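Long-range contact in cupin type-2 domain-containing protein (Klebsiella pneumoniae subsp. pneumoniae MGH 78578, PDB 3H8U), which is of unknown function but has a cupin fold, a double-stranded beta-helix, and is probably a metal-binding protein: residues 32-44 with 109-121. Sequence-based numbering, arbitrary orientation. Where two conformers were deposited one is given.
Sequences VVLETNDSVVVVW and FVSVVAPGNAGFA. With SO4 (sulfate ion), chain C.
Val40, Val42 and Trp44 form antiparallel hydrogen-bonded pairs with Val113, Ser111 and Phe109, each closed by two backbone bonds; in the middle pair Ser111 N reaches Val42 O at 2.8 Å. Beyond Ala114 the chain enters a type I turn, Pro115 to Ala118. Gly116 N donates to Asn37 O (2.8 Å) from above the carbonyl plane, while Gly116 CA meets Thr36 O. With chi1 at 164°, OG trans to the backbone N, Ser111 hydrogen-bonds Asp62 OD1 and accepts from two waters. One also donates to Val40 O; the other accepts from Trp44 NE1 at 3.1 Å, tying the indole edge to the serine. Trp44 and Phe109 lie side by side: Trp44 CB sits over the phenyl face, 3.6 Å from its centroid, and the indole five-membered ring is nearly parallel (21°) but slid aside, barely overlapping. On the other face of the sheet Val41 CG1 packs against Val110 CG1 (3.9 Å); just before strand 40-46, Ser39 OG, which donates to Asp38 O, touches Val112 CG1. Strands 40-46 and 107-114 are neighbours in a five-stranded antiparallel cupin sheet, flanked by strands 31-35 and 61-68. Helix 17-20 packs on Val43 and Val110, Ile52 of strand 51-56 touches both aromatics, and Ala114 meets Ala114 of the second subunit.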
ATOM      1  N   VAL A  32      -5.640 -11.616  -5.265  1.00 28.61           N
ATOM      2  CA  VAL A  32      -6.444 -10.648  -4.529  1.00 29.04           C
ATOM      3  C   VAL A  32      -6.416 -10.849  -3.029  1.00 28.63           C
ATOM      4  O   VAL A  32      -6.722 -11.937  -2.517  1.00 28.35           O
ATOM      5  CB  VAL A  32      -7.913 -10.689  -5.004  1.00 29.92           C
ATOM      6  CG1 VAL A  32      -8.766  -9.718  -4.202  1.00 31.02           C
ATOM      7  CG2 VAL A  32      -7.992 -10.359  -6.495  1.00 30.93           C
ATOM      8  N   VAL A  33      -6.114  -9.778  -2.313  1.00 28.45           N
ATOM      9  CA  VAL A  33      -6.105  -9.814  -0.859  1.00 29.94           C
ATOM     10  C   VAL A  33      -7.504  -9.456  -0.374  1.00 29.82           C
ATOM     11  O   VAL A  33      -8.113 -10.195   0.396  1.00 29.88           O
ATOM     12  CB  VAL A  33      -5.081  -8.836  -0.288  1.00 30.18           C
ATOM     13  CG1 VAL A  33      -5.191  -8.745   1.266  1.00 31.84           C
ATOM     14  CG2 VAL A  33      -3.690  -9.248  -0.737  1.00 30.82           C
ATOM     15  N   LEU A  34      -8.025  -8.340  -0.867  1.00 30.09           N
ATOM     16  CA  LEU A  34      -9.355  -7.904  -0.469  1.00 29.29           C
ATOM     17  C   LEU A  34      -9.934  -6.940  -1.496  1.00 29.29           C
ATOM     18  O   LEU A  34      -9.260  -5.984  -1.914  1.00 29.69           O
ATOM     19  CB  LEU A  34      -9.282  -7.218   0.895  1.00 29.10           C
ATOM     20  CG  LEU A  34     -10.645  -6.991   1.589  1.00 29.55           C
ATOM     21  CD1 LEU A  34     -11.144  -8.305   2.139  1.00 32.27           C
ATOM     22  CD2 LEU A  34     -10.602  -5.909   2.661  1.00 30.65           C
ATOM     23  N   GLU A  35     -11.207  -7.185  -1.836  1.00 29.15           N
ATOM     24  CA  GLU A  35     -11.947  -6.333  -2.750  0.50 28.74           C
ATOM     25  C   GLU A  35     -13.130  -5.740  -2.013  1.00 28.93           C
ATOM     26  O   GLU A  35     -13.893  -6.440  -1.389  1.00 27.70           O
ATOM     27  CB  GLU A  35     -12.437  -7.125  -3.954  0.50 29.46           C
ATOM     28  CG  GLU A  35     -13.032  -6.246  -5.051  0.50 30.15           C
ATOM     29  CD  GLU A  35     -13.130  -6.946  -6.397  0.50 32.42           C
ATOM     30  OE1 GLU A  35     -12.315  -7.856  -6.661  0.50 32.67           O
ATOM     31  OE2 GLU A  35     -14.006  -6.557  -7.205  0.50 34.27           O
ATOM     32  N   THR A  36     -13.243  -4.419  -2.068  1.00 28.38           N
ATOM     33  CA  THR A  36     -14.324  -3.676  -1.410  1.00 28.22           C
ATOM     34  C   THR A  36     -14.714  -2.608  -2.401  1.00 28.74           C
ATOM     35  O   THR A  36     -14.045  -2.452  -3.398  1.00 27.83           O
ATOM     36  CB  THR A  36     -13.890  -2.965  -0.122  1.00 28.09           C
ATOM     37  OG1 THR A  36     -13.017  -1.876  -0.440  1.00 28.38           O
ATOM     38  CG2 THR A  36     -13.200  -3.934   0.868  1.00 27.52           C
ATOM     39  N   ASN A  37     -15.767  -1.858  -2.102  1.00 28.79           N
ATOM     40  CA  ASN A  37     -16.168  -0.747  -2.966  1.00 29.84           C
ATOM     41  C   ASN A  37     -15.098   0.321  -3.062  1.00 29.39           C
ATOM     42  O   ASN A  37     -14.939   0.960  -4.118  1.00 28.62           O
ATOM     43  CB  ASN A  37     -17.486  -0.137  -2.480  1.00 30.83           C
ATOM     44  CG  ASN A  37     -18.657  -1.057  -2.715  1.00 33.55           C
ATOM     45  OD1 ASN A  37     -18.669  -1.815  -3.693  1.00 39.59           O
ATOM     46  ND2 ASN A  37     -19.621  -1.028  -1.829  1.00 36.39           N
ATOM     47  N   ASP A  38     -14.346   0.483  -1.980  1.00 28.98           N
ATOM     48  CA  ASP A  38     -13.405   1.606  -1.844  1.00 29.17           C
ATOM     49  C   ASP A  38     -12.032   1.304  -2.473  1.00 28.65           C
ATOM     50  O   ASP A  38     -11.323   2.200  -2.910  1.00 28.54           O
ATOM     51  CB  ASP A  38     -13.220   1.959  -0.353  1.00 29.78           C
ATOM     52  CG  ASP A  38     -14.514   2.392   0.320  1.00 30.20           C
ATOM     53  OD1 ASP A  38     -15.193   3.305  -0.182  1.00 30.58           O
ATOM     54  OD2 ASP A  38     -14.860   1.772   1.337  1.00 32.75           O
ATOM     55  N   SER A  39     -11.639   0.032  -2.505  1.00 28.19           N
ATOM     56  CA  SER A  39     -10.356  -0.370  -3.096  1.00 28.02           C
ATOM     57  C   SER A  39     -10.339  -1.868  -3.392  1.00 28.09           C
ATOM     58  O   SER A  39     -11.050  -2.666  -2.777  1.00 27.31           O
ATOM     59  CB  SER A  39      -9.168  -0.116  -2.148  1.00 29.10           C
ATOM     60  OG  SER A  39      -9.028   1.275  -1.811  1.00 30.58           O
ATOM     61  N   VAL A  40      -9.457  -2.222  -4.307  1.00 28.66           N
ATOM     62  CA  VAL A  40      -9.060  -3.607  -4.514  0.50 28.67           C
ATOM     63  C   VAL A  40      -7.553  -3.688  -4.215  1.00 28.74           C
ATOM     64  O   VAL A  40      -6.767  -2.904  -4.753  1.00 29.24           O
ATOM     65  CB  VAL A  40      -9.397  -4.069  -5.947  0.50 28.75           C
ATOM     66  CG1 VAL A  40      -8.813  -5.443  -6.231  0.50 29.66           C
ATOM     67  CG2 VAL A  40     -10.910  -4.097  -6.171  0.50 29.36           C
ATOM     68  N   VAL A  41      -7.171  -4.605  -3.337  1.00 29.45           N
ATOM     69  CA  VAL A  41      -5.806  -4.742  -2.876  1.00 29.85           C
ATOM     70  C   VAL A  41      -5.326  -6.087  -3.409  1.00 29.91           C
ATOM     71  O   VAL A  41      -5.987  -7.141  -3.159  1.00 29.85           O
ATOM     72  CB  VAL A  41      -5.736  -4.722  -1.317  1.00 30.17           C
ATOM     73  CG1 VAL A  41      -4.299  -4.962  -0.820  1.00 30.60           C
ATOM     74  CG2 VAL A  41      -6.287  -3.411  -0.759  1.00 30.09           C
ATOM     75  N   VAL A  42      -4.212  -6.048  -4.161  1.00 29.86           N
ATOM     76  CA  VAL A  42      -3.661  -7.202  -4.882  1.00 29.62           C
ATOM     77  C   VAL A  42      -2.149  -7.310  -4.585  1.00 29.89           C
ATOM     78  O   VAL A  42      -1.457  -6.303  -4.457  1.00 30.99           O
ATOM     79  CB  VAL A  42      -3.879  -7.057  -6.431  1.00 30.65           C
ATOM     80  CG1 VAL A  42      -3.174  -8.152  -7.221  1.00 31.10           C
ATOM     81  CG2 VAL A  42      -5.374  -7.038  -6.739  1.00 32.79           C
ATOM     82  N   VAL A  43      -1.680  -8.532  -4.428  1.00 29.52           N
ATOM     83  CA  VAL A  43      -0.246  -8.821  -4.323  1.00 29.80           C
ATOM     84  C   VAL A  43       0.201  -9.380  -5.678  1.00 29.71           C
ATOM     85  O   VAL A  43      -0.323 -10.411  -6.149  1.00 29.88           O
ATOM     86  CB  VAL A  43       0.045  -9.810  -3.183  1.00 29.82           C
ATOM     87  CG1 VAL A  43       1.459 -10.375  -3.314  1.00 29.20           C
ATOM     88  CG2 VAL A  43      -0.143  -9.118  -1.842  1.00 31.94           C
ATOM     89  N   TRP A  44       1.152  -8.681  -6.294  1.00 30.10           N
ATOM     90  CA  TRP A  44       1.750  -9.078  -7.525  1.00 30.38           C
ATOM     91  C   TRP A  44       3.191  -9.579  -7.317  1.00 29.60           C
ATOM     92  O   TRP A  44       3.925  -9.044  -6.501  1.00 29.27           O
ATOM     93  CB  TRP A  44       1.790  -7.900  -8.489  1.00 31.47           C
ATOM     94  CG  TRP A  44       0.470  -7.502  -9.016  1.00 31.42           C
ATOM     95  CD1 TRP A  44      -0.286  -6.454  -8.590  1.00 32.96           C
ATOM     96  CD2 TRP A  44      -0.261  -8.133 -10.064  1.00 33.42           C
ATOM     97  NE1 TRP A  44      -1.436  -6.379  -9.316  1.00 32.10           N
ATOM     98  CE2 TRP A  44      -1.455  -7.395 -10.235  1.00 34.47           C
ATOM     99  CE3 TRP A  44      -0.028  -9.229 -10.878  1.00 30.74           C
ATOM    100  CZ2 TRP A  44      -2.407  -7.727 -11.198  1.00 32.39           C
ATOM    101  CZ3 TRP A  44      -0.986  -9.574 -11.843  1.00 33.42           C
ATOM    102  CH2 TRP A  44      -2.151  -8.819 -11.994  1.00 33.66           C
ATOM    103  N   PHE A 109       5.060  -6.488  -5.166  1.00 28.88           N
ATOM    104  CA  PHE A 109       4.428  -5.248  -4.751  1.00 28.69           C
ATOM    105  C   PHE A 109       2.966  -5.443  -4.419  1.00 28.33           C
ATOM    106  O   PHE A 109       2.347  -6.424  -4.810  1.00 27.82           O
ATOM    107  CB  PHE A 109       4.605  -4.124  -5.791  1.00 28.55           C
ATOM    108  CG  PHE A 109       3.929  -4.370  -7.082  1.00 28.57           C
ATOM    109  CD1 PHE A 109       4.539  -5.159  -8.057  1.00 30.82           C
ATOM    110  CD2 PHE A 109       2.700  -3.810  -7.357  1.00 30.27           C
ATOM    111  CE1 PHE A 109       3.936  -5.377  -9.272  1.00 30.32           C
ATOM    112  CE2 PHE A 109       2.070  -4.039  -8.580  1.00 30.46           C
ATOM    113  CZ  PHE A 109       2.712  -4.806  -9.550  1.00 29.94           C
ATOM    114  N   VAL A 110       2.474  -4.487  -3.648  1.00 28.95           N
ATOM    115  CA  VAL A 110       1.097  -4.424  -3.247  1.00 29.87           C
ATOM    116  C   VAL A 110       0.499  -3.291  -4.061  1.00 29.53           C
ATOM    117  O   VAL A 110       0.932  -2.143  -3.961  1.00 29.99           O
ATOM    118  CB  VAL A 110       0.964  -4.129  -1.755  1.00 30.06           C
ATOM    119  CG1 VAL A 110      -0.553  -3.879  -1.386  1.00 31.36           C
ATOM    120  CG2 VAL A 110       1.573  -5.265  -0.939  1.00 28.36           C
ATOM    121  N   SER A 111      -0.524  -3.639  -4.829  1.00 29.68           N
ATOM    122  CA  SER A 111      -1.323  -2.693  -5.588  1.00 29.81           C
ATOM    123  C   SER A 111      -2.654  -2.367  -4.892  1.00 29.90           C
ATOM    124  O   SER A 111      -3.412  -3.290  -4.543  1.00 28.79           O
ATOM    125  CB  SER A 111      -1.637  -3.286  -6.964  1.00 30.55           C
ATOM    126  OG  SER A 111      -2.695  -2.589  -7.591  1.00 30.65           O
ATOM    127  N   VAL A 112      -2.928  -1.067  -4.740  1.00 29.91           N
ATOM    128  CA  VAL A 112      -4.213  -0.598  -4.256  1.00 30.08           C
ATOM    129  C   VAL A 112      -4.854   0.235  -5.371  1.00 29.42           C
ATOM    130  O   VAL A 112      -4.392   1.336  -5.650  1.00 30.26           O
ATOM    131  CB  VAL A 112      -4.087   0.227  -2.961  1.00 29.22           C
ATOM    132  CG1 VAL A 112      -5.512   0.659  -2.439  1.00 31.36           C
ATOM    133  CG2 VAL A 112      -3.309  -0.560  -1.896  1.00 29.60           C
ATOM    134  N   VAL A 113      -5.902  -0.321  -5.983  1.00 29.14           N
ATOM    135  CA  VAL A 113      -6.683   0.380  -7.006  1.00 29.21           C
ATOM    136  C   VAL A 113      -7.917   0.984  -6.368  1.00 29.07           C
ATOM    137  O   VAL A 113      -8.633   0.282  -5.642  1.00 29.36           O
ATOM    138  CB  VAL A 113      -7.085  -0.582  -8.132  1.00 28.91           C
ATOM    139  CG1 VAL A 113      -8.071   0.062  -9.101  1.00 28.79           C
ATOM    140  CG2 VAL A 113      -5.818  -1.030  -8.887  1.00 30.43           C
ATOM    141  N   ALA A 114      -8.150   2.270  -6.620  1.00 28.09           N
ATOM    142  CA  ALA A 114      -9.297   2.970  -6.045  1.00 28.00           C
ATOM    143  C   ALA A 114      -9.955   3.832  -7.113  1.00 28.38           C
ATOM    144  O   ALA A 114      -9.253   4.551  -7.842  1.00 28.57           O
ATOM    145  CB  ALA A 114      -8.861   3.841  -4.864  1.00 28.02           C
ATOM    146  N   PRO A 115     -11.295   3.761  -7.232  1.00 30.00           N
ATOM    147  CA  PRO A 115     -12.254   2.928  -6.489  1.00 30.74           C
ATOM    148  C   PRO A 115     -12.148   1.443  -6.780  1.00 31.40           C
ATOM    149  O   PRO A 115     -11.487   1.040  -7.713  1.00 31.77           O
ATOM    150  CB  PRO A 115     -13.629   3.450  -6.953  1.00 31.51           C
ATOM    151  CG  PRO A 115     -13.388   4.611  -7.689  1.00 31.72           C
ATOM    152  CD  PRO A 115     -11.995   4.640  -8.181  1.00 29.59           C
ATOM    153  N   GLY A 116     -12.822   0.643  -5.970  1.00 33.77           N
ATOM    154  CA  GLY A 116     -12.695  -0.788  -6.038  1.00 35.17           C
ATOM    155  C   GLY A 116     -13.189  -1.366  -7.342  1.00 36.57           C
ATOM    156  O   GLY A 116     -12.649  -2.385  -7.797  1.00 38.20           O
ATOM    157  N   ASN A 117     -14.148  -0.697  -7.965  1.00 36.96           N
ATOM    158  CA  ASN A 117     -14.721  -1.179  -9.225  1.00 38.99           C
ATOM    159  C   ASN A 117     -14.129  -0.531 -10.486  1.00 38.27           C
ATOM    160  O   ASN A 117     -14.704  -0.653 -11.561  1.00 39.11           O
ATOM    161  CB  ASN A 117     -16.258  -1.046  -9.214  1.00 39.57           C
ATOM    162  CG  ASN A 117     -16.752   0.379  -9.480  1.00 43.26           C
ATOM    163  OD1 ASN A 117     -15.970   1.342  -9.613  1.00 48.87           O
ATOM    164  ND2 ASN A 117     -18.085   0.517  -9.562  1.00 45.66           N
ATOM    165  N   ALA A 118     -12.998   0.159 -10.352  1.00 37.38           N
ATOM    166  CA  ALA A 118     -12.373   0.804 -11.506  1.00 36.53           C
ATOM    167  C   ALA A 118     -11.973  -0.250 -12.533  1.00 36.46           C
ATOM    168  O   ALA A 118     -11.209  -1.194 -12.237  1.00 37.06           O
ATOM    169  CB  ALA A 118     -11.161   1.632 -11.096  1.00 36.93           C
ATOM    170  N   GLY A 119     -12.493  -0.076 -13.743  1.00 35.23           N
ATOM    171  CA  GLY A 119     -12.146  -0.933 -14.862  1.00 35.46           C
ATOM    172  C   GLY A 119     -10.818  -0.533 -15.468  1.00 34.68           C
ATOM    173  O   GLY A 119     -10.255   0.498 -15.116  1.00 35.11           O
ATOM    174  N   PHE A 120     -10.316  -1.353 -16.373  1.00 34.33           N
ATOM    175  CA  PHE A 120      -9.061  -1.047 -17.027  1.00 34.32           C
ATOM    176  C   PHE A 120      -9.099  -1.456 -18.477  1.00 32.75           C
ATOM    177  O   PHE A 120      -9.972  -2.237 -18.905  1.00 32.31           O
ATOM    178  CB  PHE A 120      -7.888  -1.736 -16.316  1.00 36.33           C
ATOM    179  CG  PHE A 120      -7.800  -3.212 -16.599  1.00 37.41           C
ATOM    180  CD1 PHE A 120      -7.070  -3.670 -17.676  1.00 38.27           C
ATOM    181  CD2 PHE A 120      -8.481  -4.122 -15.810  1.00 41.67           C
ATOM    182  CE1 PHE A 120      -6.994  -5.015 -17.985  1.00 40.21           C
ATOM    183  CE2 PHE A 120      -8.432  -5.487 -16.095  1.00 41.35           C
ATOM    184  CZ  PHE A 120      -7.682  -5.939 -17.189  1.00 41.58           C
ATOM    185  N   ALA A 121      -8.149  -0.917 -19.232  1.00 31.55           N
ATOM    186  CA  ALA A 121      -7.944  -1.292 -20.620  1.00 30.20           C
ATOM    187  C   ALA A 121      -6.463  -1.508 -20.800  1.00 29.64           C
ATOM    188  O   ALA A 121      -5.672  -0.753 -20.259  1.00 28.36           O
ATOM    189  CB  ALA A 121      -8.419  -0.192 -21.536  1.00 30.91           C
TER
HETATM  190  S   SO4 C 208     -14.734   2.536 -15.205  1.00 70.04           S
HETATM  191  O1  SO4 C 208     -14.375   3.558 -16.192  1.00 71.58           O
HETATM  192  O2  SO4 C 208     -16.128   2.695 -14.790  1.00 71.22           O
HETATM  193  O3  SO4 C 208     -14.568   1.214 -15.819  1.00 71.18           O
HETATM  194  O4  SO4 C 208     -13.887   2.684 -14.025  1.00 70.18           O
HETATM  195  O   HOH W   1     -16.307   1.161  -6.314  1.00 30.75           O
HETATM  196  O   HOH W   2      -5.218  -3.715  -7.166  1.00 26.23           O
HETATM  197  O   HOH W   3      -3.844  -4.473  -9.611  1.00 24.79           O